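Local atomic coordinates of acetyl xylan esterase (Metagenome, PDB entry 6XYC), a protein that hydrolyses ester bonds on xylan as a gut-microbial alpha/beta hydrolase with both acetyl xylan and feruloyl esterase activity. Residues 178-183 and 234-239; 240-245 and 250-255; 98-101 and 107-110; 15-20 and 25-30; 5-10 and 66-71. All coordinates share one frame; numbering follows the deposited sequence.

Contact 1 of 5, residues 178-183 and 234-239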
# COMPACT_ATOMS: atom_id res chain seq x y z
N SER A 178 -7.20 18.88 5.72
CA SER A 178 -6.82 20.23 6.12
C SER A 178 -7.38 20.51 7.51
O SER A 178 -8.60 20.42 7.73
CB SER A 178 -7.33 21.26 5.11
OG SER A 178 -7.16 22.58 5.58
N ASN A 179 -6.49 20.80 8.46
CA ASN A 179 -6.85 20.97 9.87
C ASN A 179 -7.66 19.78 10.38
O ASN A 179 -8.42 19.90 11.35
CB ASN A 179 -7.62 22.27 10.10
CG ASN A 179 -6.78 23.50 9.83
OD1 ASN A 179 -5.74 23.72 10.45
ND2 ASN A 179 -7.26 24.33 8.90
N CYS A 180 -7.50 18.64 9.72
CA CYS A 180 -8.21 17.41 10.05
C CYS A 180 -9.72 17.54 9.87
O CYS A 180 -10.47 16.70 10.38
CB CYS A 180 -7.91 16.95 11.48
SG CYS A 180 -6.27 16.23 11.70
N VAL A 181 -10.20 18.55 9.15
CA VAL A 181 -11.64 18.73 9.08
C VAL A 181 -12.20 19.11 7.72
O VAL A 181 -13.42 19.24 7.57
CB VAL A 181 -12.09 19.79 10.11
CG1 VAL A 181 -11.70 19.42 11.53
CG2 VAL A 181 -11.52 21.17 9.74
N ALA A 182 -11.35 19.28 6.72
CA ALA A 182 -11.84 19.73 5.42
C ALA A 182 -10.88 19.27 4.35
O ALA A 182 -9.75 18.86 4.66
CB ALA A 182 -11.99 21.26 5.39
N PRO A 183 -11.29 19.31 3.08
CA PRO A 183 -10.36 18.97 1.99
C PRO A 183 -9.34 20.07 1.76
O PRO A 183 -9.56 21.24 2.09
CB PRO A 183 -11.28 18.80 0.76
CG PRO A 183 -12.72 18.79 1.31
CD PRO A 183 -12.64 19.60 2.58
N PRO A 234 -1.56 13.96 9.09
CA PRO A 234 -1.94 14.04 10.51
C PRO A 234 -2.45 12.71 11.07
O PRO A 234 -3.13 11.93 10.39
CB PRO A 234 -3.03 15.12 10.53
CG PRO A 234 -3.56 15.16 9.13
CD PRO A 234 -2.41 14.81 8.23
N HIS A 235 -2.08 12.49 12.33
CA HIS A 235 -2.52 11.35 13.14
C HIS A 235 -4.03 11.12 13.04
O HIS A 235 -4.50 9.98 13.07
CB HIS A 235 -2.09 11.65 14.58
CG HIS A 235 -2.26 10.53 15.55
ND1 HIS A 235 -3.34 10.45 16.40
CD2 HIS A 235 -1.44 9.51 15.89
CE1 HIS A 235 -3.21 9.39 17.17
NE2 HIS A 235 -2.07 8.80 16.88
N CYS A 236 -4.81 12.20 12.91
CA CYS A 236 -6.26 12.05 12.86
C CYS A 236 -6.68 11.11 11.74
O CYS A 236 -7.72 10.44 11.84
CB CYS A 236 -6.92 13.42 12.67
SG CYS A 236 -6.47 14.29 11.13
N GLN A 237 -5.89 11.03 10.66
CA GLN A 237 -6.24 10.16 9.55
C GLN A 237 -6.35 8.70 9.99
O GLN A 237 -7.29 7.99 9.62
CB GLN A 237 -5.21 10.31 8.43
CG GLN A 237 -5.29 11.65 7.71
CD GLN A 237 -6.40 11.69 6.69
OE1 GLN A 237 -6.45 10.86 5.78
NE2 GLN A 237 -7.30 12.65 6.84
N SER A 238 -5.39 8.23 10.79
CA SER A 238 -5.41 6.85 11.25
C SER A 238 -6.42 6.64 12.38
O SER A 238 -7.02 5.56 12.47
CB SER A 238 -4.01 6.43 11.70
OG SER A 238 -3.14 6.34 10.59
N VAL A 239 -6.60 7.63 13.26
CA VAL A 239 -7.69 7.57 14.23
C VAL A 239 -9.01 7.34 13.50
O VAL A 239 -9.80 6.46 13.86
CB VAL A 239 -7.73 8.85 15.07
CG1 VAL A 239 -8.99 8.88 15.91
CG2 VAL A 239 -6.49 8.96 15.95
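C180 and C236 join through a disulfide, SG to SG at 2.0 Å, that carries nearly all of the meeting between loop 178-183 and the start of helix 236-248. The loop begins with S178, whose N donates to A182 O at 2.8 Å while its own O receives V181 N, closing a tight turn in which V181 and A182 together face S178 as a classic beta bulge. N179 and C180 follow, both with positive phi, forming the tip of this turn and thrusting the C180 side chain out toward the helix. C180 carries its SG beside the backbone N (chi1 -74°), whereas C236 holds its own SG between N and the carbonyl carbon (chi1 62°). The C-S-S planes on either side of the S-S bond stand perpendicular, chi3 -90°, a left-handed bridge. P234 lies along the flank of the bridge, its CB 3.6 Å and its CG 3.9 Å from C180 SG. In this alpha/beta hydrolase the bridge ties the long excursion after strand 164-168 to the first turn of helix 236-248, beside the pocket that holds the bound sulfonyl fluoride. P234 also packs on M177, a pocket residue just before S178. Q237, next to C236, reaches back to the same excursion, its OE1 accepting from the backbone N atoms of V172 and D173. Beyond V181 and A182 the loop leaves the helix, and P183 comes to rest on P199.

Contact 2 of 5, residues 240-245 and 250-255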
# COMPACT_ATOMS: atom_id res chain seq x y z
N ASN A 240 -9.25 8.12 12.45
CA ASN A 240 -10.49 8.01 11.70
C ASN A 240 -10.63 6.64 11.04
O ASN A 240 -11.71 6.04 11.05
CB ASN A 240 -10.57 9.13 10.66
CG ASN A 240 -10.70 10.50 11.28
OD1 ASN A 240 -10.93 10.63 12.48
ND2 ASN A 240 -10.56 11.54 10.46
N LEU A 241 -9.54 6.13 10.45
CA LEU A 241 -9.61 4.83 9.81
C LEU A 241 -9.96 3.73 10.81
O LEU A 241 -10.78 2.86 10.53
CB LEU A 241 -8.29 4.51 9.11
CG LEU A 241 -8.28 3.28 8.20
CD1 LEU A 241 -9.35 3.39 7.12
CD2 LEU A 241 -6.92 3.08 7.56
N LYS A 242 -9.33 3.76 11.99
CA LYS A 242 -9.63 2.78 13.03
C LYS A 242 -11.09 2.87 13.44
O LYS A 242 -11.77 1.84 13.60
CB LYS A 242 -8.71 3.00 14.23
CG LYS A 242 -9.14 2.32 15.51
CD LYS A 242 -8.93 0.83 15.45
CE LYS A 242 -9.11 0.21 16.82
NZ LYS A 242 -9.56 -1.21 16.76
N ASN A 243 -11.61 4.08 13.62
CA ASN A 243 -13.01 4.25 13.99
C ASN A 243 -13.93 3.63 12.95
O ASN A 243 -14.94 3.00 13.29
CB ASN A 243 -13.33 5.73 14.19
CG ASN A 243 -14.79 5.99 14.49
OD1 ASN A 243 -15.63 6.06 13.59
ND2 ASN A 243 -15.11 6.13 15.77
N VAL A 244 -13.60 3.80 11.67
CA VAL A 244 -14.43 3.25 10.60
C VAL A 244 -14.37 1.73 10.59
O VAL A 244 -15.39 1.06 10.42
CB VAL A 244 -14.01 3.86 9.24
CG1 VAL A 244 -14.63 3.08 8.10
CG2 VAL A 244 -14.40 5.34 9.19
N TYR A 245 -13.17 1.15 10.77
CA TYR A 245 -13.08 -0.30 10.86
C TYR A 245 -13.88 -0.82 12.05
O TYR A 245 -14.64 -1.79 11.93
CB TYR A 245 -11.62 -0.74 10.96
CG TYR A 245 -10.98 -1.02 9.62
CD1 TYR A 245 -10.56 0.02 8.81
CD2 TYR A 245 -10.79 -2.33 9.18
CE1 TYR A 245 -9.97 -0.23 7.59
CE2 TYR A 245 -10.20 -2.58 7.94
CZ TYR A 245 -9.79 -1.52 7.16
OH TYR A 245 -9.20 -1.74 5.94
N ALA A 250 -15.28 -4.58 11.05
CA ALA A 250 -14.04 -5.14 10.55
C ALA A 250 -12.99 -5.11 11.66
O ALA A 250 -13.23 -4.59 12.76
CB ALA A 250 -13.57 -4.38 9.32
N LYS A 251 -11.82 -5.68 11.39
CA LYS A 251 -10.77 -5.83 12.40
C LYS A 251 -9.59 -4.93 12.05
O LYS A 251 -8.94 -5.12 11.02
CB LYS A 251 -10.32 -7.29 12.51
CG LYS A 251 -9.40 -7.55 13.70
CD LYS A 251 -10.08 -7.24 15.03
CE LYS A 251 -9.09 -7.27 16.19
NZ LYS A 251 -8.63 -5.92 16.61
N ALA A 252 -9.33 -3.97 12.93
CA ALA A 252 -8.20 -3.06 12.80
C ALA A 252 -7.47 -2.97 14.13
O ALA A 252 -8.10 -2.94 15.20
CB ALA A 252 -8.65 -1.67 12.36
N THR A 253 -6.15 -2.97 14.07
CA THR A 253 -5.28 -2.69 15.21
C THR A 253 -4.58 -1.37 14.93
O THR A 253 -3.97 -1.20 13.87
CB THR A 253 -4.26 -3.81 15.42
OG1 THR A 253 -4.95 -5.05 15.61
CG2 THR A 253 -3.40 -3.52 16.64
N PHE A 254 -4.67 -0.44 15.88
CA PHE A 254 -4.11 0.90 15.70
C PHE A 254 -3.02 1.11 16.75
O PHE A 254 -3.29 1.05 17.96
CB PHE A 254 -5.19 1.98 15.83
CG PHE A 254 -4.66 3.39 15.72
CD1 PHE A 254 -3.62 3.69 14.85
CD2 PHE A 254 -5.19 4.41 16.49
CE1 PHE A 254 -3.12 4.98 14.76
CE2 PHE A 254 -4.71 5.70 16.40
CZ PHE A 254 -3.68 5.99 15.54
N ILE A 255 -1.80 1.34 16.28
CA ILE A 255 -0.65 1.60 17.15
C ILE A 255 -0.21 3.04 16.93
O ILE A 255 0.23 3.40 15.83
CB ILE A 255 0.50 0.63 16.87
CG1 ILE A 255 0.12 -0.78 17.33
CG2 ILE A 255 1.76 1.09 17.57
CD1 ILE A 255 1.09 -1.87 16.88
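K242 and Y245 face strand 252-257 from the helix of a beta-alpha-beta unit (strand 222-227, helix 236-248, strand 252-257), part of the alpha/beta hydrolase core. The short axes run 8.4 Å apart and nearly antiparallel, at 156°. K242 leaves the helix with CG anti to the backbone N and bends at its second torsion (73°), which carries CD across F254 CB at 3.9 Å, the two side chains crossing obliquely, and brings NZ 2.7 Å from A252 O, above the carbonyl plane. Y245 CB presses on A252 CB at 3.4 Å, and Y245 CD2 touches A250 CB at 3.5 Å. In the next shell, D246 pairs with K242 NZ in a salt bridge, which probably eases the closeness of two like charges, K242 NZ and K251 NZ, while I222 packs against both Y245 and A252. The F254 ring leads on toward H235, S238 and V239. With an alanine at K242, D246 would probably lose its charged mate, A252 O would be left with the weak bond from K251 NZ, and F254 CB would lose its aliphatic cover. Where the helix hands over to the strand, A250 N donates to Y245 O at 3.0 Å, bent to 133° at the hydrogen.

Contact 3 of 5, residues 98-101 and 107-110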
# COMPACT_ATOMS: atom_id res chain seq x y z
N ILE A 98 0.01 -7.07 -8.06
CA ILE A 98 -0.50 -8.19 -7.27
C ILE A 98 -0.79 -9.38 -8.18
O ILE A 98 -0.43 -10.53 -7.87
CB ILE A 98 -1.76 -7.77 -6.49
CG1 ILE A 98 -1.41 -6.75 -5.40
CG2 ILE A 98 -2.42 -8.99 -5.88
CD1 ILE A 98 -2.60 -5.98 -4.90
N ARG A 99 -1.48 -9.14 -9.29
CA ARG A 99 -1.80 -10.22 -10.22
C ARG A 99 -0.53 -10.87 -10.77
O ARG A 99 -0.48 -12.09 -10.94
CB ARG A 99 -2.65 -9.68 -11.37
CG ARG A 99 -4.04 -9.20 -10.97
CD ARG A 99 -4.94 -9.03 -12.18
NE ARG A 99 -4.44 -8.03 -13.12
CZ ARG A 99 -4.77 -6.74 -13.09
NH1 ARG A 99 -5.60 -6.29 -12.16
NH2 ARG A 99 -4.28 -5.90 -13.99
N TYR A 100 0.49 -10.06 -11.05
CA TYR A 100 1.74 -10.61 -11.56
C TYR A 100 2.39 -11.53 -10.54
O TYR A 100 2.87 -12.62 -10.88
CB TYR A 100 2.70 -9.48 -11.93
CG TYR A 100 4.03 -9.99 -12.42
CD1 TYR A 100 5.06 -10.27 -11.53
CD2 TYR A 100 4.24 -10.22 -13.77
CE1 TYR A 100 6.28 -10.75 -11.98
CE2 TYR A 100 5.45 -10.70 -14.22
CZ TYR A 100 6.46 -10.96 -13.33
OH TYR A 100 7.67 -11.43 -13.79
N VAL A 101 2.42 -11.11 -9.27
CA VAL A 101 3.07 -11.90 -8.23
C VAL A 101 2.30 -13.19 -7.99
O VAL A 101 2.88 -14.28 -7.93
CB VAL A 101 3.20 -11.07 -6.94
CG1 VAL A 101 3.69 -11.94 -5.80
CG2 VAL A 101 4.14 -9.89 -7.16
N LYS A 107 7.34 -19.45 -10.10
CA LYS A 107 8.61 -19.11 -10.72
C LYS A 107 9.56 -18.44 -9.73
O LYS A 107 10.78 -18.56 -9.88
CB LYS A 107 8.37 -18.21 -11.93
CG LYS A 107 9.49 -17.24 -12.27
CD LYS A 107 10.77 -17.94 -12.70
CE LYS A 107 11.99 -17.14 -12.30
NZ LYS A 107 13.27 -17.89 -12.48
N TYR A 108 9.03 -17.74 -8.73
CA TYR A 108 9.85 -17.01 -7.77
C TYR A 108 9.92 -17.70 -6.41
O TYR A 108 10.40 -17.09 -5.45
CB TYR A 108 9.32 -15.58 -7.63
CG TYR A 108 9.41 -14.78 -8.92
CD1 TYR A 108 10.64 -14.36 -9.41
CD2 TYR A 108 8.27 -14.43 -9.63
CE1 TYR A 108 10.73 -13.63 -10.58
CE2 TYR A 108 8.35 -13.69 -10.81
CZ TYR A 108 9.58 -13.29 -11.27
OH TYR A 108 9.68 -12.56 -12.43
N ASN A 109 9.49 -18.96 -6.33
CA ASN A 109 9.47 -19.70 -5.07
C ASN A 109 8.58 -19.03 -4.03
O ASN A 109 8.87 -19.06 -2.83
CB ASN A 109 10.88 -19.89 -4.51
CG ASN A 109 11.78 -20.64 -5.45
OD1 ASN A 109 11.32 -21.30 -6.38
ND2 ASN A 109 13.08 -20.57 -5.20
N ILE A 110 7.50 -18.40 -4.48
CA ILE A 110 6.58 -17.70 -3.61
C ILE A 110 5.36 -18.59 -3.36
O ILE A 110 4.84 -19.22 -4.29
CB ILE A 110 6.16 -16.34 -4.20
CG1 ILE A 110 7.34 -15.36 -4.12
CG2 ILE A 110 4.95 -15.80 -3.47
CD1 ILE A 110 7.19 -14.14 -4.99
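Y100 swings its ring out from the helix with CG anti to the backbone N (chi1 178°), and Y108 answers with CG set beside its own N and anti to the carbonyl carbon (chi1 -63°); between them these torsions bring two phenol ends together. The hydroxyls lie 2.7 Å apart, Y100 OH to Y108 OH, in a hydrogen bond. The side chains cross at about a right angle, yet each oxygen sits at the edge of the other ring, near its plane. Beneath the hydroxyls, Y100 CE1 rests 3.8 Å from Y108 CE2. A second, looser touch joins V101 CG1 to I110 CD1 at 4.2 Å. These pairs pack helix 89-103 against the turn that leads from it into short strand 110-111, which adds parallel to strand 39-45 in the alpha/beta hydrolase sheet. K107 folds its CG over the centre of the Y108 ring, 3.9 Å above the plane, while W12 meets that ring edge-to-face. On the helix side Y155 meets the Y100 ring nearly at right angles, and V15 lies against both tyrosines. All four residues of the contact are buried. Each buried phenol oxygen has the other as a polar mate, with V15, W12 and Y155 around the rings. Either hydroxyl could be the donor, and their one bond uses one of the two protons.

Contact 4 of 5, residues 15-20 and 25-30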
# COMPACT_ATOMS: atom_id res chain seq x y z
N VAL A 15 11.93 -6.18 -12.59
CA VAL A 15 11.03 -7.08 -13.30
C VAL A 15 9.78 -6.29 -13.64
O VAL A 15 9.12 -5.75 -12.75
CB VAL A 15 10.70 -8.31 -12.44
CG1 VAL A 15 9.69 -9.18 -13.14
CG2 VAL A 15 11.98 -9.08 -12.11
N ASN A 16 9.46 -6.20 -14.93
CA ASN A 16 8.26 -5.49 -15.35
C ASN A 16 7.04 -6.37 -15.10
O ASN A 16 7.03 -7.55 -15.49
CB ASN A 16 8.35 -5.11 -16.82
CG ASN A 16 7.21 -4.20 -17.25
OD1 ASN A 16 6.14 -4.68 -17.62
ND2 ASN A 16 7.44 -2.89 -17.20
N TYR A 17 6.03 -5.81 -14.45
CA TYR A 17 4.83 -6.57 -14.11
C TYR A 17 3.64 -6.24 -15.01
O TYR A 17 2.59 -6.88 -14.86
CB TYR A 17 4.45 -6.34 -12.63
CG TYR A 17 4.10 -4.91 -12.24
CD1 TYR A 17 2.88 -4.35 -12.59
CD2 TYR A 17 4.99 -4.14 -11.49
CE1 TYR A 17 2.56 -3.06 -12.23
CE2 TYR A 17 4.67 -2.85 -11.12
CZ TYR A 17 3.46 -2.32 -11.49
OH TYR A 17 3.13 -1.03 -11.13
N ALA A 18 3.78 -5.29 -15.92
CA ALA A 18 2.68 -4.88 -16.80
C ALA A 18 2.92 -5.26 -18.26
O ALA A 18 2.19 -4.79 -19.14
CB ALA A 18 2.45 -3.38 -16.70
N SER A 19 3.92 -6.10 -18.53
CA SER A 19 4.23 -6.50 -19.90
C SER A 19 4.42 -5.28 -20.80
O SER A 19 4.00 -5.27 -21.96
CB SER A 19 3.13 -7.41 -20.46
OG SER A 19 3.01 -8.60 -19.71
N ASP A 20 5.03 -4.24 -20.25
CA ASP A 20 5.37 -3.07 -21.06
C ASP A 20 6.82 -2.68 -20.82
O ASP A 20 7.60 -3.46 -20.25
CB ASP A 20 4.42 -1.90 -20.77
CG ASP A 20 4.49 -1.41 -19.34
OD1 ASP A 20 3.46 -0.88 -18.87
OD2 ASP A 20 5.55 -1.50 -18.69
N HIS A 25 6.36 0.51 -14.02
CA HIS A 25 5.71 -0.78 -13.86
C HIS A 25 6.73 -1.89 -13.59
O HIS A 25 6.53 -3.03 -14.00
CB HIS A 25 4.87 -1.12 -15.10
CG HIS A 25 3.60 -0.34 -15.19
ND1 HIS A 25 3.00 -0.03 -16.39
CD2 HIS A 25 2.81 0.19 -14.22
CE1 HIS A 25 1.89 0.66 -16.16
NE2 HIS A 25 1.75 0.80 -14.86
N ASN A 26 7.83 -1.55 -12.93
CA ASN A 26 8.81 -2.52 -12.49
C ASN A 26 8.65 -2.82 -11.01
O ASN A 26 8.10 -2.03 -10.24
CB ASN A 26 10.23 -2.02 -12.75
CG ASN A 26 10.61 -2.06 -14.21
OD1 ASN A 26 9.93 -2.66 -15.03
ND2 ASN A 26 11.74 -1.42 -14.53
N LEU A 27 9.14 -3.99 -10.60
CA LEU A 27 9.20 -4.35 -9.20
C LEU A 27 10.49 -5.11 -8.93
O LEU A 27 11.16 -5.57 -9.85
CB LEU A 27 7.99 -5.19 -8.78
CG LEU A 27 7.60 -6.40 -9.63
CD1 LEU A 27 8.47 -7.59 -9.32
CD2 LEU A 27 6.12 -6.71 -9.39
N ASP A 28 10.83 -5.21 -7.65
CA ASP A 28 11.97 -6.00 -7.19
C ASP A 28 11.46 -7.10 -6.27
O ASP A 28 10.54 -6.87 -5.48
CB ASP A 28 12.99 -5.12 -6.45
CG ASP A 28 13.45 -3.94 -7.27
OD1 ASP A 28 13.49 -4.05 -8.52
OD2 ASP A 28 13.77 -2.90 -6.66
N ILE A 29 12.06 -8.28 -6.37
CA ILE A 29 11.66 -9.43 -5.56
C ILE A 29 12.87 -9.93 -4.79
O ILE A 29 13.93 -10.17 -5.38
CB ILE A 29 11.07 -10.56 -6.42
CG1 ILE A 29 9.84 -10.07 -7.19
CG2 ILE A 29 10.70 -11.75 -5.55
CD1 ILE A 29 9.32 -11.07 -8.21
N TYR A 30 12.72 -10.10 -3.48
CA TYR A 30 13.77 -10.62 -2.61
C TYR A 30 13.24 -11.81 -1.82
O TYR A 30 12.13 -11.75 -1.28
CB TYR A 30 14.28 -9.55 -1.63
CG TYR A 30 14.80 -8.29 -2.29
CD1 TYR A 30 16.13 -8.17 -2.64
CD2 TYR A 30 13.95 -7.21 -2.53
CE1 TYR A 30 16.61 -7.02 -3.23
CE2 TYR A 30 14.42 -6.06 -3.12
CZ TYR A 30 15.76 -5.97 -3.47
OH TYR A 30 16.24 -4.82 -4.06
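H25 and D20 meet nearly coplanar, ring and carboxylate planes 21° apart. D20 folds CG between its N and carbonyl carbon (chi1 63°), which offers the syn lone pair of OD1 to H25 ND1 at 2.7 Å, in the ring plane. D93 holds the opposite nitrogen, NE2, so both ring nitrogens are engaged and the rotation of the imidazole is fixed; A18 CB touches ND1 at 3.4 Å. Y17 likewise sets CG between N and carbonyl carbon, bringing its ring to H25, whose CB makes a CH-pi contact over the face, 4.2 Å from the centroid. The Y17 hydroxyl bonds to N78 O. This is the closed end of a beta hairpin, strands 8-16 and 26-32 of the central sheet: V15 and L27 form a hydrogen-bonded antiparallel pair, N16 and N26 the next, non-hydrogen-bonded one, and Y17 N bonds to H25 O at 2.9 Å. L27 packs CD2 on Y17 CD2 at 3.5 Å. N16 organises the turn. Its OD1 takes A18 N, as an Asx turn, and D20 N at 2.9 Å from opposite faces of the amide, while ND2 reaches D20 OD2 at 2.8 Å and, weakly, N26 OD1. Replacing N16 by an alanine is likely to leave the A18 and D20 amides without their shared acceptor and the D20 carboxylate freer to swing from H25. The N16 and N26 amide planes stand 88° apart.

Contact 5 of 5, residues 5-10 and 66-71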
# COMPACT_ATOMS: atom_id res chain seq x y z
N GLU A 5 22.56 -6.64 1.72
CA GLU A 5 22.83 -7.82 0.91
C GLU A 5 22.65 -9.12 1.69
O GLU A 5 22.23 -10.13 1.12
CB GLU A 5 24.25 -7.74 0.35
CG GLU A 5 24.58 -8.74 -0.74
CD GLU A 5 25.20 -10.01 -0.20
OE1 GLU A 5 25.63 -10.03 0.97
OE2 GLU A 5 25.25 -11.01 -0.95
N ASP A 6 22.97 -9.11 2.98
CA ASP A 6 22.90 -10.33 3.78
C ASP A 6 21.50 -10.64 4.29
O ASP A 6 21.33 -11.60 5.05
CB ASP A 6 23.87 -10.24 4.97
CG ASP A 6 23.50 -9.15 5.96
OD1 ASP A 6 24.03 -9.17 7.08
OD2 ASP A 6 22.67 -8.28 5.61
N THR A 7 20.49 -9.87 3.89
CA THR A 7 19.12 -10.17 4.31
C THR A 7 18.40 -11.12 3.36
O THR A 7 17.37 -11.67 3.74
CB THR A 7 18.29 -8.88 4.42
OG1 THR A 7 18.25 -8.22 3.15
CG2 THR A 7 18.89 -7.94 5.46
N TYR A 8 18.93 -11.33 2.15
CA TYR A 8 18.24 -12.13 1.15
C TYR A 8 19.19 -13.12 0.49
O TYR A 8 20.39 -12.87 0.36
CB TYR A 8 17.57 -11.25 0.07
CG TYR A 8 18.50 -10.32 -0.69
CD1 TYR A 8 19.07 -10.70 -1.90
CD2 TYR A 8 18.81 -9.05 -0.21
CE1 TYR A 8 19.92 -9.86 -2.60
CE2 TYR A 8 19.66 -8.20 -0.90
CZ TYR A 8 20.21 -8.61 -2.10
OH TYR A 8 21.05 -7.77 -2.79
N SER A 9 18.63 -14.25 0.07
CA SER A 9 19.36 -15.28 -0.67
C SER A 9 19.22 -15.13 -2.17
O SER A 9 20.08 -15.63 -2.91
CB SER A 9 18.87 -16.67 -0.25
OG SER A 9 17.50 -16.83 -0.59
N THR A 10 18.17 -14.47 -2.64
CA THR A 10 17.83 -14.38 -4.05
C THR A 10 17.18 -13.03 -4.28
O THR A 10 16.39 -12.56 -3.46
CB THR A 10 16.88 -15.51 -4.46
OG1 THR A 10 17.40 -16.76 -4.02
CG2 THR A 10 16.71 -15.54 -5.96
N PRO A 66 13.40 -6.21 7.94
CA PRO A 66 12.62 -6.93 8.96
C PRO A 66 11.69 -7.98 8.37
O PRO A 66 11.57 -9.08 8.93
CB PRO A 66 11.84 -5.82 9.68
CG PRO A 66 11.90 -4.62 8.74
CD PRO A 66 13.20 -4.75 8.00
N LEU A 67 11.05 -7.68 7.24
CA LEU A 67 10.17 -8.66 6.60
C LEU A 67 10.94 -9.89 6.15
O LEU A 67 10.48 -11.02 6.34
CB LEU A 67 9.46 -8.01 5.42
CG LEU A 67 8.48 -6.89 5.80
CD1 LEU A 67 7.87 -6.26 4.55
CD2 LEU A 67 7.40 -7.42 6.71
N LEU A 68 12.12 -9.70 5.56
CA LEU A 68 12.93 -10.84 5.13
C LEU A 68 13.37 -11.67 6.33
O LEU A 68 13.30 -12.91 6.30
CB LEU A 68 14.14 -10.35 4.33
CG LEU A 68 13.79 -9.77 2.96
CD1 LEU A 68 14.90 -8.90 2.42
CD2 LEU A 68 13.45 -10.90 1.98
N LYS A 69 13.83 -11.02 7.40
CA LYS A 69 14.25 -11.74 8.59
C LYS A 69 13.10 -12.52 9.22
O LYS A 69 13.32 -13.55 9.86
CB LYS A 69 14.85 -10.77 9.61
CG LYS A 69 16.21 -10.21 9.22
CD LYS A 69 16.20 -8.68 9.20
CE LYS A 69 16.81 -8.08 10.46
NZ LYS A 69 16.41 -6.67 10.65
N ALA A 70 11.87 -12.04 9.05
CA ALA A 70 10.69 -12.74 9.54
C ALA A 70 10.30 -13.92 8.66
O ALA A 70 9.41 -14.69 9.04
CB ALA A 70 9.50 -11.77 9.64
N GLY A 71 10.94 -14.08 7.50
CA GLY A 71 10.70 -15.22 6.64
C GLY A 71 9.78 -14.97 5.47
O GLY A 71 9.31 -15.94 4.86
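L68 pushes its CD1 methyl against the T7 side chain, 3.5 Å from T7 OG1 and 3.9 Å from T7 CB. The leucine stem keeps to the same neighbour, with L68 CB 3.5 Å from T7 O, and the two side chains cross at about a right angle. With CG anti to its carbonyl carbon (chi1 -70°), L68 reaches out from the helix so that CD1 also comes to Y8 CB, 4.3 Å away. T7 turns OG1 between its N and carbonyl carbon (chi1 60°); the hydroxyl is used by a hydrogen bond to A4 O, which leaves L68 a purely van der Waals neighbour of that oxygen. Contact is thus by packing alone, between the N-terminal approach to strand 8-16 and the last turn of helix 56-69. That turn ends in a Schellman motif at G71, whose N bonds back to L68 O at 2.9 Å. G71 has phi 100°, where a CB would jam against the O of A70. The N-terminal segment is also held by K33, whose backbone pairs with T7 and whose NZ bonds to Y8 O, while the Y8 ring meets Y30 edge-to-face. L68 lies between this segment and the sheet, also touching Y30 of strand 26-32 and V74 of strand 73-77; L67 touches I42 and I44 of strand 39-45 and M275 of helix 269-284.

How the contacts relate
Contacts 1 and 2 lie on the opposite side of the chain's centre from contacts 3 and 4; contact 5 lies opposite contact 1. Contacts 1 and 2 share helix 236-248 and touch where F254 CE1 meets S238 CB at 3.5 Å. Contacts 3 and 4 lie about 10 Å apart, centre to centre, joined by V15 CG1, 3.1 Å from Y100 OH. Contact 5 adjoins contact 4 through strand 8-16 and Y30, whose O is 3.6 Å from L68 CD2. Between contacts 1 and 3 the centres are about 36 Å apart. The P234 side chain of contact 1 is about 7 Å from the bound sulfonyl fluoride, whose pocket includes S121 and H262, probably of the catalytic triad.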